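Local structure of FixK2 protein (Bradyrhizobium japonicum, 4I2O) at residues D48-E54 and V69-L74; P181-R185 and F213-R217. The protein probably acts as a DNA-binding transcription factor of the CRP/FNR superfamily linked to nitrogen fixation. The protein carries 1 engineered substitution. All coordinates share one frame; numbering follows the deposited sequence.

Interaction 1 of 2, residues D48-E54 and V69-L74; sequences DEEIYGE and VRSYKL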
# COMPACT_ATOMS: atom_id res chain seq x y z
N ASP A 48 19.42 -7.37 -13.09
CA ASP A 48 19.64 -7.70 -11.68
C ASP A 48 20.53 -6.75 -10.88
O ASP A 48 20.78 -7.00 -9.70
CB ASP A 48 20.17 -9.14 -11.50
CG ASP A 48 19.17 -10.22 -11.91
OD1 ASP A 48 17.94 -10.03 -11.80
OD2 ASP A 48 19.62 -11.28 -12.35
N GLU A 49 21.01 -5.67 -11.48
CA GLU A 49 21.81 -4.72 -10.70
C GLU A 49 20.91 -3.91 -9.77
O GLU A 49 19.81 -3.46 -10.17
CB GLU A 49 22.52 -3.75 -11.62
CG GLU A 49 23.72 -3.09 -10.97
CD GLU A 49 24.48 -2.21 -11.95
OE1 GLU A 49 24.52 -2.56 -13.15
OE2 GLU A 49 24.99 -1.15 -11.50
N GLU A 50 21.37 -3.71 -8.54
CA GLU A 50 20.61 -2.91 -7.56
C GLU A 50 20.83 -1.43 -7.93
O GLU A 50 21.97 -1.02 -8.23
CB GLU A 50 21.16 -3.14 -6.17
CG GLU A 50 20.36 -2.35 -5.12
CD GLU A 50 20.73 -2.68 -3.68
OE1 GLU A 50 21.58 -1.99 -3.11
OE2 GLU A 50 20.13 -3.62 -3.11
N ILE A 51 19.76 -0.65 -7.97
CA ILE A 51 19.84 0.77 -8.25
C ILE A 51 19.97 1.51 -6.91
O ILE A 51 20.80 2.43 -6.81
CB ILE A 51 18.60 1.23 -9.00
CG1 ILE A 51 18.54 0.46 -10.34
CG2 ILE A 51 18.64 2.74 -9.18
CD1 ILE A 51 17.29 0.71 -11.17
N TYR A 52 19.16 1.12 -5.91
CA TYR A 52 19.36 1.55 -4.51
C TYR A 52 18.81 0.51 -3.57
O TYR A 52 17.94 -0.27 -3.96
CB TYR A 52 18.69 2.91 -4.17
CG TYR A 52 17.25 3.06 -4.62
CD1 TYR A 52 16.22 2.49 -3.89
CD2 TYR A 52 16.94 3.73 -5.81
CE1 TYR A 52 14.87 2.63 -4.28
CE2 TYR A 52 15.63 3.86 -6.22
CZ TYR A 52 14.60 3.30 -5.47
OH TYR A 52 13.30 3.40 -5.87
N GLY A 53 19.29 0.51 -2.31
CA GLY A 53 18.83 -0.44 -1.31
C GLY A 53 17.80 0.11 -0.37
O GLY A 53 17.62 1.35 -0.25
N GLU A 54 17.12 -0.81 0.31
CA GLU A 54 16.20 -0.46 1.37
C GLU A 54 16.90 0.31 2.49
O GLU A 54 17.98 -0.08 2.93
CB GLU A 54 15.58 -1.74 1.94
CG GLU A 54 14.07 -1.76 1.92
CD GLU A 54 13.49 -2.86 2.79
OE1 GLU A 54 13.63 -4.05 2.42
OE2 GLU A 54 12.90 -2.53 3.85
N VAL A 69 12.15 -1.97 -14.01
CA VAL A 69 12.72 -1.98 -12.65
C VAL A 69 11.70 -2.61 -11.70
O VAL A 69 10.51 -2.39 -11.84
CB VAL A 69 13.05 -0.52 -12.24
CG1 VAL A 69 13.55 -0.44 -10.75
CG2 VAL A 69 14.17 0.05 -13.18
N ARG A 70 12.15 -3.36 -10.71
CA ARG A 70 11.23 -3.79 -9.63
C ARG A 70 11.60 -3.15 -8.30
O ARG A 70 12.78 -3.05 -7.97
CB ARG A 70 11.26 -5.33 -9.51
CG ARG A 70 12.69 -5.90 -9.30
CD ARG A 70 12.71 -7.50 -9.15
NE ARG A 70 14.11 -7.92 -9.13
CZ ARG A 70 14.75 -8.48 -10.16
NH1 ARG A 70 14.13 -8.87 -11.28
NH2 ARG A 70 16.05 -8.74 -10.05
N SER A 71 10.59 -2.73 -7.52
CA SER A 71 10.79 -2.18 -6.18
C SER A 71 10.21 -3.22 -5.24
O SER A 71 9.10 -3.70 -5.49
CB SER A 71 9.99 -0.85 -5.97
OG SER A 71 10.62 0.23 -6.66
N TYR A 72 10.95 -3.56 -4.17
CA TYR A 72 10.53 -4.65 -3.29
C TYR A 72 11.04 -4.53 -1.87
O TYR A 72 11.95 -3.72 -1.55
CB TYR A 72 11.02 -5.98 -3.89
CG TYR A 72 12.49 -6.02 -3.95
CD1 TYR A 72 13.23 -6.51 -2.88
CD2 TYR A 72 13.16 -5.48 -5.06
CE1 TYR A 72 14.63 -6.50 -2.93
CE2 TYR A 72 14.51 -5.46 -5.11
CZ TYR A 72 15.24 -5.96 -4.05
OH TYR A 72 16.61 -5.93 -4.14
N LYS A 73 10.42 -5.31 -0.98
CA LYS A 73 10.89 -5.39 0.39
C LYS A 73 11.18 -6.84 0.64
O LYS A 73 10.48 -7.69 0.11
CB LYS A 73 9.77 -4.94 1.37
CG LYS A 73 9.43 -3.44 1.25
CD LYS A 73 8.38 -2.97 2.27
CE LYS A 73 9.03 -2.57 3.57
NZ LYS A 73 9.81 -1.29 3.47
N LEU A 74 12.18 -7.13 1.46
CA LEU A 74 12.49 -8.55 1.80
C LEU A 74 12.27 -8.88 3.23
O LEU A 74 12.34 -8.02 4.11
CB LEU A 74 13.99 -8.81 1.51
CG LEU A 74 14.44 -8.74 0.10
CD1 LEU A 74 16.00 -8.82 0.12
CD2 LEU A 74 13.86 -9.94 -0.62
O HOH W 1 15.75 -10.04 -13.55
O HOH W 2 11.54 2.03 -4.75
O HOH W 3 11.80 -5.11 4.43

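Interaction 2 of 2, residues P181-R185 and F213-R217; sequences PMSRR and FSGAR. Engineered in segment 181-185: Ser183 (natural residue Cys). With nucleotides of chain C; nucleotides of chain D.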
# COMPACT_ATOMS: atom_id res chain seq x y z
N PRO A 181 8.58 -8.04 -19.18
CA PRO A 181 10.04 -8.11 -19.00
C PRO A 181 10.47 -9.01 -17.85
O PRO A 181 11.69 -9.31 -17.80
CB PRO A 181 10.45 -6.68 -18.64
CG PRO A 181 9.16 -6.13 -17.89
CD PRO A 181 8.03 -6.72 -18.77
N MET A 182 9.55 -9.43 -16.97
CA MET A 182 9.91 -10.13 -15.76
C MET A 182 9.51 -11.64 -15.77
O MET A 182 8.62 -12.09 -16.55
CB MET A 182 9.23 -9.38 -14.56
CG MET A 182 7.72 -9.68 -14.43
SD MET A 182 6.63 -9.02 -15.68
CE MET A 182 6.49 -7.26 -15.31
N SER A 183 10.18 -12.38 -14.89
CA SER A 183 10.00 -13.81 -14.71
C SER A 183 8.73 -14.13 -13.97
O SER A 183 8.09 -13.24 -13.39
CB SER A 183 11.16 -14.35 -13.86
OG SER A 183 11.05 -13.78 -12.55
N ARG A 184 8.38 -15.41 -13.95
CA ARG A 184 7.20 -15.86 -13.23
C ARG A 184 7.39 -15.66 -11.71
O ARG A 184 6.42 -15.43 -10.94
CB ARG A 184 6.95 -17.39 -13.58
CG ARG A 184 6.59 -17.64 -15.11
CD ARG A 184 5.24 -16.96 -15.49
NE ARG A 184 4.72 -17.50 -16.78
CZ ARG A 184 4.65 -16.83 -17.93
NH1 ARG A 184 5.11 -15.55 -18.06
NH2 ARG A 184 4.12 -17.45 -18.97
N ARG A 185 8.63 -15.78 -11.26
CA ARG A 185 8.87 -15.56 -9.84
C ARG A 185 8.66 -14.07 -9.48
O ARG A 185 8.12 -13.76 -8.38
CB ARG A 185 10.32 -15.95 -9.53
CG ARG A 185 10.69 -15.72 -8.03
CD ARG A 185 12.14 -16.19 -7.75
NE ARG A 185 12.15 -17.66 -7.67
CZ ARG A 185 11.60 -18.31 -6.63
NH1 ARG A 185 11.05 -17.64 -5.59
NH2 ARG A 185 11.59 -19.62 -6.61
N PHE A 213 -0.09 -17.02 -26.47
CA PHE A 213 1.34 -16.91 -26.15
C PHE A 213 2.17 -16.95 -27.42
O PHE A 213 1.81 -17.64 -28.38
CB PHE A 213 1.84 -18.11 -25.32
CG PHE A 213 1.42 -18.09 -23.87
CD1 PHE A 213 1.97 -17.15 -23.01
CD2 PHE A 213 0.59 -19.06 -23.37
CE1 PHE A 213 1.60 -17.15 -21.65
CE2 PHE A 213 0.25 -19.08 -22.04
CZ PHE A 213 0.75 -18.10 -21.19
N SER A 214 3.28 -16.23 -27.40
CA SER A 214 4.27 -16.32 -28.47
C SER A 214 5.61 -16.52 -27.77
O SER A 214 6.53 -15.69 -27.88
CB SER A 214 4.28 -15.07 -29.32
OG SER A 214 3.26 -15.14 -30.29
N GLY A 215 5.68 -17.59 -26.99
CA GLY A 215 6.74 -17.70 -26.00
C GLY A 215 6.13 -17.23 -24.67
O GLY A 215 5.13 -16.51 -24.64
N ALA A 216 6.75 -17.61 -23.56
CA ALA A 216 6.14 -17.42 -22.22
C ALA A 216 5.86 -15.99 -21.84
O ALA A 216 4.92 -15.70 -21.05
CB ALA A 216 7.03 -18.08 -21.14
N ARG A 217 6.72 -15.07 -22.25
CA ARG A 217 6.56 -13.69 -21.77
C ARG A 217 6.02 -12.78 -22.85
O ARG A 217 6.00 -11.57 -22.67
CB ARG A 217 7.92 -13.12 -21.32
CG ARG A 217 8.57 -13.89 -20.18
CD ARG A 217 9.87 -13.24 -19.73
NE ARG A 217 10.62 -14.07 -18.78
CZ ARG A 217 11.78 -13.71 -18.22
NH1 ARG A 217 12.33 -12.55 -18.55
NH2 ARG A 217 12.42 -14.52 -17.34
P DA C 7 10.10 -17.46 -16.64
OP1 DA C 7 9.67 -16.29 -17.44
OP2 DA C 7 10.06 -17.41 -15.13
O5' DA C 7 9.28 -18.75 -17.03
C5' DA C 7 9.19 -19.16 -18.49
C4' DA C 7 8.39 -20.47 -18.51
O4' DA C 7 9.25 -21.53 -18.00
C3' DA C 7 7.13 -20.46 -17.68
O3' DA C 7 6.08 -20.61 -18.69
C2' DA C 7 7.24 -21.71 -16.74
C1' DA C 7 8.39 -22.49 -17.44
N9 DA C 7 9.22 -23.20 -16.47
C8 DA C 7 9.92 -22.68 -15.42
N7 DA C 7 10.60 -23.56 -14.71
C5 DA C 7 10.36 -24.78 -15.37
C6 DA C 7 10.78 -26.08 -15.11
N6 DA C 7 11.60 -26.31 -14.08
N1 DA C 7 10.37 -27.09 -15.97
C2 DA C 7 9.53 -26.70 -16.97
N3 DA C 7 9.05 -25.45 -17.28
C4 DA C 7 9.52 -24.56 -16.45
P DT C 8 4.51 -20.84 -18.23
OP1 DT C 8 3.69 -20.45 -19.46
OP2 DT C 8 4.36 -20.38 -16.85
O5' DT C 8 4.36 -22.49 -18.15
C5' DT C 8 4.61 -23.14 -19.39
C4' DT C 8 4.53 -24.63 -19.12
O4' DT C 8 5.54 -25.03 -18.16
C3' DT C 8 3.20 -25.09 -18.48
O3' DT C 8 2.76 -26.09 -19.36
C2' DT C 8 3.48 -25.70 -17.12
C1' DT C 8 4.94 -26.04 -17.28
N1 DT C 8 5.79 -26.01 -16.02
C2 DT C 8 6.49 -27.15 -15.60
O2 DT C 8 6.41 -28.26 -16.13
N3 DT C 8 7.29 -27.00 -14.51
C4 DT C 8 7.45 -25.81 -13.77
O4 DT C 8 8.25 -25.79 -12.83
C5 DT C 8 6.70 -24.65 -14.23
C7 DT C 8 6.82 -23.32 -13.48
C6 DT C 8 5.92 -24.78 -15.33
P DC D 28 11.06 -18.22 -25.55
OP1 DC D 28 10.22 -18.95 -24.56
OP2 DC D 28 10.63 -16.86 -25.96
O5' DC D 28 12.57 -18.10 -25.03
C5' DC D 28 13.53 -17.29 -25.71
C4' DC D 28 14.58 -16.80 -24.73
O4' DC D 28 15.39 -17.93 -24.31
C3' DC D 28 15.59 -15.84 -25.32
O3' DC D 28 16.35 -15.21 -24.29
C2' DC D 28 16.45 -16.83 -26.09
C1' DC D 28 16.63 -17.90 -25.01
N1 DC D 28 16.89 -19.23 -25.62
C2 DC D 28 18.02 -19.99 -25.27
O2 DC D 28 18.81 -19.56 -24.42
N3 DC D 28 18.22 -21.19 -25.88
C4 DC D 28 17.34 -21.61 -26.79
N4 DC D 28 17.53 -22.79 -27.37
C5 DC D 28 16.20 -20.85 -27.16
C6 DC D 28 16.02 -19.68 -26.56
O HOH W 4 13.89 -10.97 -16.76
O HOH W 5 12.32 -10.51 -20.56

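Interaction 1 of 2, residues D48-E54 and V69-L74
Val69 opens the strand with an apolar touch: its CG2 meets CD1 of Ile51 tip to tip at 3.8 Å, and both side chains also pack on Phe92. At Arg70 the chain runs straight from CG to NE and brings NH2 to Asp48 OD1, 2.9 Å away in a salt bridge whose hydrogen bond is fairly straight (160°). That oxygen lies in the guanidinium plane and is approached on its anti side, the two flat groups being 46° apart; a water links OD1 to NH1, while Glu105 and Asp186 take NE and NH1. With an alanine in its place, Asp48, Glu105 and Asp186 are likely to lose the cation they share. Strand 103-106 runs between strands 50-52 and 69-74 in one antiparallel sheet of the cyclic nucleotide-binding-type domain, so side chains and waters bridge the gap; Ile51 and Tyr52 form a classic beta bulge opposite Ala104. Ser71 OG, bonded to His86, joins Tyr52 OH through a water. Beyond Tyr72, Lys73 bends at chi3 (87°) and chi4, and NZ makes a weak salt bridge to Glu54 OE2 at 3.4 Å while donating to Arg101 O. A further water may bridge OE2 to Leu74 O.

Interaction 2 of 2, residues P181-R185 and F213-R217
One face of the Arg217 guanidinium lies against the backbone of 181-185, with Met182 O 3.5 Å above the plane toward its rim and Ser183 N over its centre; at the edge sits the phosphate of DA7 of chain C. The Arg184 guanidinium meets its partners edge-on, Ala216 O and OP2 of DT8 of chain C both lying near its plane, while the Phe213 ring approaches obliquely, CE1 3.7 Å from Arg184 NH2. Arg184 grips Ala216 O end-on, from NH1 and from NH2 (2.8 Å), both coming from the same face of the carbonyl plane: NH2 is tilted 26° from it and NH1 stands well above. The bend at chi2 (-64°) turns the chain along the DNA backbone, where NE donates to OP2 of DT8 at 2.9 Å and NH2 to OP1 of the same phosphate. Arg184 N gives DA7 OP2 an almost straight bond (173°) at the start of helix 184-191, whose N-cap, the engineered Ser183 (cysteine in the natural protein), turns OG to Asp186 N. Arg217, extended from CG to NE, sends NE to DA7 OP1 at 2.8 Å, with NH2 adding weak bonds to that oxygen and to another phosphate of the DNA. Two waters link its NH1 to Pro181 O. The Ala216 methyl fills in against C5' of DA7 at 3.6 Å. This phosphate-binding contact belongs to the Crp-like helix-turn-helix domain: helix 184-191 and the turn between strands 211-213 and 218-221 hold the successive phosphates of DA7 and DT8. These anions probably offset the arginines' like charges; because every DNA bond described here ends on a phosphate, the contact probably adds affinity for the backbone rather than base selectivity.

How the interactions relate
The two interactions come in series along the chain: 48-54 with 69-74 closes before 181-185 with 213-217 begins. They lie in different domains, interaction 1 in the antiparallel sheet of the cyclic nucleotide-binding-type domain and interaction 2 in the helix-turn-helix domain on the DNA, with centres about 20 Å apart and nearest atoms about 6 Å apart, not touching. Helices 128-154 and 157-172 come between them in sequence. A direct link across the domains runs from Arg70 of interaction 1 to Asp186, whose backbone N is capped by Ser183 of interaction 2. The salt bridge thus joins the sheet to the first turn of helix 184-191, and may help set how the two domains sit together on DNA.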